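Local coordinates for putative amidohydrolase (Unidentified, PDB 3MKV), which probably hydrolyses dipeptides ending in proline, as a zinc-dependent prolidase of the amidohydrolase superfamily, at residues 325-328 with 329-333; 351-355 with 356-360; 256-260 with 261-265. One frame throughout, in Å; residues are numbered along the deposited sequence.

In the fold
Read from the N terminus, the three contacts come in series: interaction 3, then interaction 1, then interaction 2, with none nested in or crossing another. Each joins adjoining stretches of chain, so each closes a single turn. Interaction 3 (256-265) turns the chain from strand 251-254, which ends at the zinc ligand H254, into helix 260-269. Interaction 1 (325-333) folds the loop that carries another ligand, D326, between helices 307-317 and 337-343. Interaction 2 (351-360) is a widened turn within helix 348-362, which packs against strand 56-63. Their centres lie about 20 to 26 Å apart without touching; helix 307-317 bears on interaction 3, and helix 337-343 on interaction 2.

Interaction 1 of 3, residues 325-328 with 329-333; sequences TDLL and GEAQR. With ZN (zinc ion), chain I.
L327 packs against A331 and Q332 at the start of the 3-10 turn 331-333. Its CD2 meets A331 CB at 4.1 Å, while CD1 lies 3.5 Å from A331 O. Farther back on the same side chain, L327 CB rests 3.7 Å from Q332 CA; V278 and A282 of helix 277-286 add apolar cover to L327 and A331 respectively. The polar part of the turn centres on one carbonyl, L328 O, which takes weak hydrogen bonds from A331 N (3.0 Å) and Q332 N (3.4 Å), both with strongly bent N-H directions. A331 CB comes in beside this oxygen.

This is an active-site loop of the amidohydrolase TIM barrel, and its metal bond precedes the turn. D326 OD1 binds one zinc ion at 2.4 Å, whereas D326 OD2 stands 3.3 Å from it, consistent with one-oxygen coordination. With CG anti to the backbone N (chi1 -167°), the D326 carboxylate is carried out to the metal, where H65, H67 and carboxylated K193 complete the ligands. Second-shell bonds link the turn to that site: Q332, bent at chi2, passes its CG 3.7 Å from L327 O and sends NE2 to the carbonyl oxygens of H67 and A70.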
ATOM      1  N   THR A 325     -41.791   2.743  -8.831  1.00 50.86           N
ATOM      2  CA  THR A 325     -42.229   3.133  -7.500  1.00 49.59           C
ATOM      3  C   THR A 325     -41.119   3.778  -6.659  1.00 52.26           C
ATOM      4  O   THR A 325     -41.333   4.843  -6.069  1.00 53.80           O
ATOM      5  CB  THR A 325     -42.895   1.938  -6.740  1.00 53.29           C
ATOM      6  OG1 THR A 325     -41.972   0.845  -6.636  1.00 54.52           O
ATOM      7  CG2 THR A 325     -44.166   1.458  -7.473  1.00 43.19           C
ATOM      8  N   ASP A 326     -39.954   3.127  -6.591  1.00 48.95           N
ATOM      9  CA  ASP A 326     -38.782   3.661  -5.874  1.00 46.48           C
ATOM     10  C   ASP A 326     -39.025   3.896  -4.381  1.00 49.30           C
ATOM     11  O   ASP A 326     -38.631   4.928  -3.838  1.00 53.10           O
ATOM     12  CB  ASP A 326     -38.294   4.965  -6.525  1.00 46.40           C
ATOM     13  CG  ASP A 326     -36.911   5.388  -6.043  1.00 53.09           C
ATOM     14  OD1 ASP A 326     -36.137   4.519  -5.584  1.00 64.39           O
ATOM     15  OD2 ASP A 326     -36.591   6.596  -6.124  1.00 55.88           O
ATOM     16  N   LEU A 327     -39.651   2.934  -3.715  1.00 49.87           N
ATOM     17  CA  LEU A 327     -39.989   3.075  -2.296  1.00 46.66           C
ATOM     18  C   LEU A 327     -38.916   2.507  -1.352  1.00 48.35           C
ATOM     19  O   LEU A 327     -38.159   1.606  -1.727  1.00 52.64           O
ATOM     20  CB  LEU A 327     -41.350   2.422  -2.019  1.00 39.74           C
ATOM     21  CG  LEU A 327     -42.574   3.123  -2.633  1.00 45.21           C
ATOM     22  CD1 LEU A 327     -43.750   2.180  -2.809  1.00 42.95           C
ATOM     23  CD2 LEU A 327     -42.990   4.349  -1.819  1.00 45.10           C
ATOM     24  N   LEU A 328     -38.885   3.014  -0.118  1.00 53.00           N
ATOM     25  CA  LEU A 328     -37.866   2.635   0.866  1.00 55.18           C
ATOM     26  C   LEU A 328     -38.477   2.099   2.154  1.00 58.75           C
ATOM     27  O   LEU A 328     -39.580   2.474   2.529  1.00 69.25           O
ATOM     28  CB  LEU A 328     -36.978   3.838   1.214  1.00 56.21           C
ATOM     29  CG  LEU A 328     -36.470   4.719   0.064  1.00 60.84           C
ATOM     30  CD1 LEU A 328     -35.801   5.967   0.598  1.00 63.79           C
ATOM     31  CD2 LEU A 328     -35.521   3.955  -0.862  1.00 57.23           C
ATOM     32  N   GLY A 329     -37.743   1.229   2.837  1.00 60.73           N
ATOM     33  CA  GLY A 329     -38.129   0.765   4.169  1.00 59.86           C
ATOM     34  C   GLY A 329     -39.565   0.298   4.306  1.00 62.02           C
ATOM     35  O   GLY A 329     -40.019  -0.588   3.581  1.00 64.01           O
ATOM     36  N   GLU A 330     -40.250   0.901   5.258  1.00 62.85           N
ATOM     37  CA  GLU A 330     -41.623   0.616   5.603  1.00 63.54           C
ATOM     38  C   GLU A 330     -42.576   0.929   4.475  1.00 60.04           C
ATOM     39  O   GLU A 330     -43.593   0.283   4.318  1.00 64.29           O
ATOM     40  CB  GLU A 330     -42.008   1.415   6.840  1.00 63.59           C
ATOM     41  CG  GLU A 330     -41.361   0.945   8.128  1.00 79.47           C
ATOM     42  CD  GLU A 330     -39.962   1.511   8.379  1.00 89.42           C
ATOM     43  OE1 GLU A 330     -39.360   2.135   7.484  1.00 77.70           O
ATOM     44  OE2 GLU A 330     -39.461   1.321   9.502  1.00 92.99           O
ATOM     45  N   ALA A 331     -42.249   1.972   3.734  1.00 55.19           N
ATOM     46  CA  ALA A 331     -43.086   2.513   2.662  1.00 51.74           C
ATOM     47  C   ALA A 331     -43.196   1.585   1.461  1.00 54.79           C
ATOM     48  O   ALA A 331     -44.123   1.708   0.651  1.00 56.89           O
ATOM     49  CB  ALA A 331     -42.556   3.844   2.221  1.00 53.56           C
ATOM     50  N   GLN A 332     -42.237   0.675   1.326  1.00 53.21           N
ATOM     51  CA  GLN A 332     -42.295  -0.319   0.272  1.00 51.60           C
ATOM     52  C   GLN A 332     -43.686  -0.930   0.175  1.00 50.83           C
ATOM     53  O   GLN A 332     -44.078  -1.429  -0.877  1.00 55.45           O
ATOM     54  CB  GLN A 332     -41.265  -1.425   0.504  1.00 49.60           C
ATOM     55  CG  GLN A 332     -39.829  -0.946   0.416  1.00 60.26           C
ATOM     56  CD  GLN A 332     -38.982  -1.788  -0.525  1.00 60.38           C
ATOM     57  OE1 GLN A 332     -39.505  -2.443  -1.425  1.00 69.31           O
ATOM     58  NE2 GLN A 332     -37.666  -1.757  -0.333  1.00 57.91           N
ATOM     59  N   ARG A 333     -44.438  -0.900   1.268  1.00 50.67           N
ATOM     60  CA  ARG A 333     -45.757  -1.532   1.262  1.00 56.58           C
ATOM     61  C   ARG A 333     -46.752  -0.812   0.337  1.00 55.09           C
ATOM     62  O   ARG A 333     -47.805  -1.366  -0.006  1.00 49.15           O
ATOM     63  CB  ARG A 333     -46.328  -1.587   2.671  1.00 59.14           C
ATOM     64  CG  ARG A 333     -47.432  -0.579   2.902  1.00 65.87           C
ATOM     65  CD  ARG A 333     -46.944   0.658   3.611  1.00 73.80           C
ATOM     66  NE  ARG A 333     -47.199   0.575   5.044  1.00 75.13           N
ATOM     67  CZ  ARG A 333     -47.434   1.626   5.825  1.00 81.83           C
ATOM     68  NH1 ARG A 333     -47.460   2.853   5.315  1.00 69.08           N
ATOM     69  NH2 ARG A 333     -47.654   1.445   7.123  1.00 88.57           N
TER
HETATM   70 ZN    ZN I 425     -34.173   4.527  -6.945  1.00 59.68          ZN

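Interaction 2 of 3, residues 351-355 with 356-360; sequences VIASA and TIVSA
The S354 carbonyl group is approached by S359 in two ways: the hydroxyl OG lies in the carbonyl plane, 2.6 Å from S354 O, while the backbone S359 N sits above that plane, 36° out of it and 3.2 Å from the same oxygen. One buried acceptor is thus gripped twice by a single residue. The neighbouring A353 carbonyl is met nearly end-on, with V358 N 3.0 Å from A353 O. Both backbone bonds span five residues, the signature of a pi-type turn, here set into helix 348-362 of the TIM-barrel domain. The widening comes with a kink: the axes of 351-355 and 356-360 diverge by 35°, and I357 N faces A353 O at too poor an angle to bond. T356 N makes only a weak, 3.3 Å bond to A353 O.

At the kink, T356 turns its hydroxyl back over the preceding turn. OG1 stands between its own backbone N and carbonyl carbon (chi1 51°), a rotation that aims it at I352 O, although the modelled 2.4 Å between T356 OG1 and I352 O is so short that its exact length is doubtful. The I352 and T356 side chains cross obliquely there. A353 CB meets two branched side chains, V358 CG2 at 4.2 Å and I357 CG1 at 4.3 Å.

Helix 337-343 contributes F339, which touches V351 and A355, and I62 of strand 56-63 bonds through its backbone to A355 and packs on S359 and A360. Weak hydrogen bonds also tie the two serines to the chain just before the D326 loop: S354 OG meets M321 O, and F323 N donates to S359 OG.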
ATOM      1  N   VAL A 351     -52.206   3.581 -17.802  1.00 59.92           N
ATOM      2  CA  VAL A 351     -51.328   3.186 -16.711  1.00 54.24           C
ATOM      3  C   VAL A 351     -51.069   1.684 -16.696  1.00 54.04           C
ATOM      4  O   VAL A 351     -49.990   1.250 -16.285  1.00 56.90           O
ATOM      5  CB  VAL A 351     -51.821   3.656 -15.327  1.00 56.51           C
ATOM      6  CG1 VAL A 351     -52.778   4.838 -15.462  1.00 48.33           C
ATOM      7  CG2 VAL A 351     -52.456   2.510 -14.574  1.00 55.18           C
ATOM      8  N   ILE A 352     -52.034   0.882 -17.140  1.00 54.36           N
ATOM      9  CA  ILE A 352     -51.803  -0.560 -17.185  1.00 55.20           C
ATOM     10  C   ILE A 352     -50.817  -0.898 -18.291  1.00 54.99           C
ATOM     11  O   ILE A 352     -49.999  -1.806 -18.152  1.00 54.66           O
ATOM     12  CB  ILE A 352     -53.087  -1.385 -17.384  1.00 59.81           C
ATOM     13  CG1 ILE A 352     -53.790  -1.633 -16.048  1.00 54.67           C
ATOM     14  CG2 ILE A 352     -52.735  -2.744 -17.995  1.00 61.02           C
ATOM     15  CD1 ILE A 352     -54.461  -0.421 -15.490  1.00 64.07           C
ATOM     16  N   ALA A 353     -50.903  -0.154 -19.388  1.00 58.03           N
ATOM     17  CA  ALA A 353     -49.968  -0.295 -20.491  1.00 56.16           C
ATOM     18  C   ALA A 353     -48.575  -0.044 -19.942  1.00 56.41           C
ATOM     19  O   ALA A 353     -47.599  -0.676 -20.341  1.00 54.78           O
ATOM     20  CB  ALA A 353     -50.302   0.704 -21.575  1.00 58.65           C
ATOM     21  N   SER A 354     -48.505   0.895 -19.005  1.00 56.10           N
ATOM     22  CA  SER A 354     -47.262   1.266 -18.355  1.00 53.49           C
ATOM     23  C   SER A 354     -46.593   0.094 -17.681  1.00 56.69           C
ATOM     24  O   SER A 354     -45.394  -0.146 -17.871  1.00 57.71           O
ATOM     25  CB  SER A 354     -47.535   2.330 -17.306  1.00 46.50           C
ATOM     26  OG  SER A 354     -47.146   3.584 -17.801  1.00 55.02           O
ATOM     27  N   ALA A 355     -47.382  -0.623 -16.880  1.00 56.29           N
ATOM     28  CA  ALA A 355     -46.867  -1.658 -16.003  1.00 46.92           C
ATOM     29  C   ALA A 355     -46.778  -2.985 -16.713  1.00 50.80           C
ATOM     30  O   ALA A 355     -46.564  -4.015 -16.071  1.00 53.11           O
ATOM     31  CB  ALA A 355     -47.727  -1.789 -14.793  1.00 43.68           C
ATOM     32  N   THR A 356     -46.918  -2.960 -18.035  1.00 49.09           N
ATOM     33  CA  THR A 356     -47.004  -4.192 -18.801  1.00 54.53           C
ATOM     34  C   THR A 356     -46.211  -4.106 -20.102  1.00 57.12           C
ATOM     35  O   THR A 356     -45.009  -4.365 -20.116  1.00 62.20           O
ATOM     36  CB  THR A 356     -48.490  -4.603 -19.082  1.00 57.69           C
ATOM     37  OG1 THR A 356     -49.205  -3.491 -19.639  1.00 59.77           O
ATOM     38  CG2 THR A 356     -49.194  -5.051 -17.791  1.00 40.58           C
ATOM     39  N   ILE A 357     -46.875  -3.742 -21.194  1.00 57.67           N
ATOM     40  CA  ILE A 357     -46.216  -3.769 -22.492  1.00 56.65           C
ATOM     41  C   ILE A 357     -45.126  -2.712 -22.638  1.00 55.97           C
ATOM     42  O   ILE A 357     -44.124  -2.948 -23.309  1.00 51.22           O
ATOM     43  CB  ILE A 357     -47.209  -3.662 -23.678  1.00 60.29           C
ATOM     44  CG1 ILE A 357     -48.119  -2.446 -23.530  1.00 61.01           C
ATOM     45  CG2 ILE A 357     -48.005  -4.949 -23.830  1.00 53.28           C
ATOM     46  CD1 ILE A 357     -48.954  -2.189 -24.768  1.00 58.57           C
ATOM     47  N   VAL A 358     -45.320  -1.553 -22.019  1.00 51.13           N
ATOM     48  CA  VAL A 358     -44.324  -0.504 -22.084  1.00 50.09           C
ATOM     49  C   VAL A 358     -43.093  -0.927 -21.300  1.00 53.30           C
ATOM     50  O   VAL A 358     -41.967  -0.891 -21.810  1.00 51.74           O
ATOM     51  CB  VAL A 358     -44.855   0.835 -21.534  1.00 53.48           C
ATOM     52  CG1 VAL A 358     -43.796   1.921 -21.692  1.00 54.02           C
ATOM     53  CG2 VAL A 358     -46.155   1.242 -22.243  1.00 47.17           C
ATOM     54  N   SER A 359     -43.316  -1.341 -20.057  1.00 53.90           N
ATOM     55  CA  SER A 359     -42.235  -1.837 -19.216  1.00 53.13           C
ATOM     56  C   SER A 359     -41.516  -3.029 -19.847  1.00 51.79           C
ATOM     57  O   SER A 359     -40.295  -3.119 -19.791  1.00 49.32           O
ATOM     58  CB  SER A 359     -42.766  -2.203 -17.835  1.00 54.27           C
ATOM     59  OG  SER A 359     -43.061  -1.037 -17.100  1.00 49.29           O
ATOM     60  N   ALA A 360     -42.274  -3.939 -20.451  1.00 53.52           N
ATOM     61  CA  ALA A 360     -41.688  -5.093 -21.125  1.00 56.03           C
ATOM     62  C   ALA A 360     -40.763  -4.638 -22.252  1.00 59.53           C
ATOM     63  O   ALA A 360     -39.742  -5.263 -22.547  1.00 56.48           O
ATOM     64  CB  ALA A 360     -42.778  -5.990 -21.666  1.00 58.45           C
TER

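Interaction 3 of 3, residues 256-260 with 261-265; sequences NLIDD and ETARL
D259 and T262 cross their side chains at about a right angle, and one carboxylate oxygen, OD1, meets both T262 N and OG1. T262 OG1 donates to D259 OD1 at 2.5 Å and T262 N to the same atom at 2.7 Å, both on its syn side but from opposite faces of the carboxylate plane. D259 is thereby the N-cap of helix 260-269. A chi1 of 64° tucks its CG back over the backbone and brings OD1 to the first turn, where the helix end would be expected to favour the negative charge. The main chain joins in through A263 N, 2.7 Å from D259 O and nearly straight at 171°.

I258 CG1 lies 3.8 Å from T262 CB, and its CD1 runs on to A263, 4.1 Å from A263 CB. Residues 258 and 263, flanking the cap, form a hydrophobic staple. R264, bent at chi3, folds back so that D260 O lies over one guanidinium face, with NH1 3.6 Å from that oxygen; R264 N bonds to D260 O at 2.9 Å. The D260 carboxylate points elsewhere, to a salt bridge from OD2 to R316 NH1.

That bridge leads to helix 307-317, whose I313 also touches D260 and A263, while helix 238-246 presents P238 to D259 and T262 and I241 to I258 and T262, so the capped turn after strand 251-254 is wedged between two helices.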
ATOM      1  N   ASN A 256     -38.859  14.326 -12.775  1.00 54.38           N
ATOM      2  CA  ASN A 256     -39.884  15.156 -12.157  1.00 59.35           C
ATOM      3  C   ASN A 256     -40.020  16.574 -12.713  1.00 61.75           C
ATOM      4  O   ASN A 256     -41.134  17.045 -12.964  1.00 64.22           O
ATOM      5  CB  ASN A 256     -39.661  15.236 -10.648  1.00 58.91           C
ATOM      6  CG  ASN A 256     -40.015  13.949  -9.933  1.00 62.28           C
ATOM      7  OD1 ASN A 256     -39.554  12.863 -10.300  1.00 65.25           O
ATOM      8  ND2 ASN A 256     -40.821  14.069  -8.885  1.00 55.69           N
ATOM      9  N   LEU A 257     -38.892  17.256 -12.881  1.00 60.35           N
ATOM     10  CA  LEU A 257     -38.901  18.661 -13.285  1.00 58.57           C
ATOM     11  C   LEU A 257     -38.697  18.825 -14.787  1.00 58.35           C
ATOM     12  O   LEU A 257     -38.269  19.870 -15.259  1.00 63.22           O
ATOM     13  CB  LEU A 257     -37.833  19.437 -12.514  1.00 55.56           C
ATOM     14  CG  LEU A 257     -38.073  19.402 -11.002  1.00 59.39           C
ATOM     15  CD1 LEU A 257     -36.902  19.990 -10.225  1.00 55.55           C
ATOM     16  CD2 LEU A 257     -39.371  20.125 -10.662  1.00 63.39           C
ATOM     17  N   ILE A 258     -38.998  17.779 -15.539  1.00 58.79           N
ATOM     18  CA  ILE A 258     -38.850  17.841 -16.980  1.00 59.93           C
ATOM     19  C   ILE A 258     -39.766  18.926 -17.534  1.00 62.68           C
ATOM     20  O   ILE A 258     -40.797  19.247 -16.938  1.00 59.44           O
ATOM     21  CB  ILE A 258     -39.182  16.482 -17.633  1.00 58.43           C
ATOM     22  CG1 ILE A 258     -38.803  16.487 -19.110  1.00 50.22           C
ATOM     23  CG2 ILE A 258     -40.655  16.130 -17.446  1.00 45.24           C
ATOM     24  CD1 ILE A 258     -38.785  15.096 -19.720  1.00 46.92           C
ATOM     25  N   ASP A 259     -39.385  19.486 -18.677  1.00 65.15           N
ATOM     26  CA  ASP A 259     -40.201  20.492 -19.341  1.00 67.82           C
ATOM     27  C   ASP A 259     -40.586  20.053 -20.752  1.00 69.81           C
ATOM     28  O   ASP A 259     -39.973  19.142 -21.319  1.00 69.20           O
ATOM     29  CB  ASP A 259     -39.467  21.834 -19.379  1.00 67.65           C
ATOM     30  CG  ASP A 259     -38.200  21.781 -20.210  1.00 75.16           C
ATOM     31  OD1 ASP A 259     -37.910  20.711 -20.799  1.00 67.30           O
ATOM     32  OD2 ASP A 259     -37.495  22.814 -20.277  1.00 81.28           O
ATOM     33  N   ASP A 260     -41.605  20.701 -21.312  1.00 71.99           N
ATOM     34  CA  ASP A 260     -42.084  20.383 -22.657  1.00 69.90           C
ATOM     35  C   ASP A 260     -40.939  20.148 -23.629  1.00 68.80           C
ATOM     36  O   ASP A 260     -40.934  19.166 -24.381  1.00 69.76           O
ATOM     37  CB  ASP A 260     -42.961  21.514 -23.182  1.00 70.86           C
ATOM     38  CG  ASP A 260     -44.211  21.709 -22.351  1.00 89.82           C
ATOM     39  OD1 ASP A 260     -44.327  22.761 -21.685  1.00101.72           O
ATOM     40  OD2 ASP A 260     -45.074  20.803 -22.347  1.00 98.13           O
ATOM     41  N   GLU A 261     -39.971  21.059 -23.618  1.00 65.16           N
ATOM     42  CA  GLU A 261     -38.872  21.017 -24.572  1.00 64.77           C
ATOM     43  C   GLU A 261     -38.005  19.761 -24.411  1.00 64.99           C
ATOM     44  O   GLU A 261     -37.573  19.159 -25.402  1.00 64.14           O
ATOM     45  CB  GLU A 261     -38.019  22.275 -24.453  1.00 64.49           C
ATOM     46  CG  GLU A 261     -36.852  22.304 -25.426  1.00 78.45           C
ATOM     47  CD  GLU A 261     -35.807  23.351 -25.068  1.00 89.91           C
ATOM     48  OE1 GLU A 261     -34.601  23.045 -25.189  1.00 93.13           O
ATOM     49  OE2 GLU A 261     -36.191  24.475 -24.665  1.00 92.24           O
ATOM     50  N   THR A 262     -37.745  19.375 -23.164  1.00 61.63           N
ATOM     51  CA  THR A 262     -36.950  18.188 -22.891  1.00 60.75           C
ATOM     52  C   THR A 262     -37.796  16.946 -23.119  1.00 60.80           C
ATOM     53  O   THR A 262     -37.303  15.926 -23.613  1.00 59.16           O
ATOM     54  CB  THR A 262     -36.414  18.184 -21.454  1.00 60.72           C
ATOM     55  OG1 THR A 262     -35.776  19.433 -21.183  1.00 58.60           O
ATOM     56  CG2 THR A 262     -35.407  17.066 -21.260  1.00 61.21           C
ATOM     57  N   ALA A 263     -39.072  17.032 -22.757  1.00 60.50           N
ATOM     58  CA  ALA A 263     -39.997  15.929 -22.998  1.00 64.69           C
ATOM     59  C   ALA A 263     -39.944  15.567 -24.466  1.00 65.04           C
ATOM     60  O   ALA A 263     -39.911  14.392 -24.827  1.00 65.79           O
ATOM     61  CB  ALA A 263     -41.416  16.318 -22.602  1.00 66.56           C
ATOM     62  N   ARG A 264     -39.924  16.596 -25.308  1.00 68.60           N
ATOM     63  CA  ARG A 264     -39.864  16.408 -26.748  1.00 68.16           C
ATOM     64  C   ARG A 264     -38.600  15.672 -27.159  1.00 64.60           C
ATOM     65  O   ARG A 264     -38.652  14.736 -27.948  1.00 68.16           O
ATOM     66  CB  ARG A 264     -39.964  17.751 -27.483  1.00 71.30           C
ATOM     67  CG  ARG A 264     -41.396  18.233 -27.716  1.00 75.79           C
ATOM     68  CD  ARG A 264     -41.482  19.251 -28.870  1.00 81.61           C
ATOM     69  NE  ARG A 264     -40.787  20.503 -28.565  1.00 80.00           N
ATOM     70  CZ  ARG A 264     -41.215  21.397 -27.675  1.00 79.38           C
ATOM     71  NH1 ARG A 264     -42.336  21.184 -26.994  1.00 79.62           N
ATOM     72  NH2 ARG A 264     -40.515  22.500 -27.455  1.00 77.64           N
ATOM     73  N   LEU A 265     -37.467  16.097 -26.615  1.00 66.67           N
ATOM     74  CA  LEU A 265     -36.166  15.531 -26.974  1.00 63.45           C
ATOM     75  C   LEU A 265     -36.067  14.050 -26.620  1.00 60.54           C
ATOM     76  O   LEU A 265     -35.538  13.241 -27.392  1.00 61.83           O
ATOM     77  CB  LEU A 265     -35.053  16.314 -26.280  1.00 64.61           C
ATOM     78  CG  LEU A 265     -33.630  15.823 -26.530  1.00 65.43           C
ATOM     79  CD1 LEU A 265     -33.096  16.356 -27.854  1.00 60.07           C
ATOM     80  CD2 LEU A 265     -32.737  16.244 -25.375  1.00 65.93           C
TER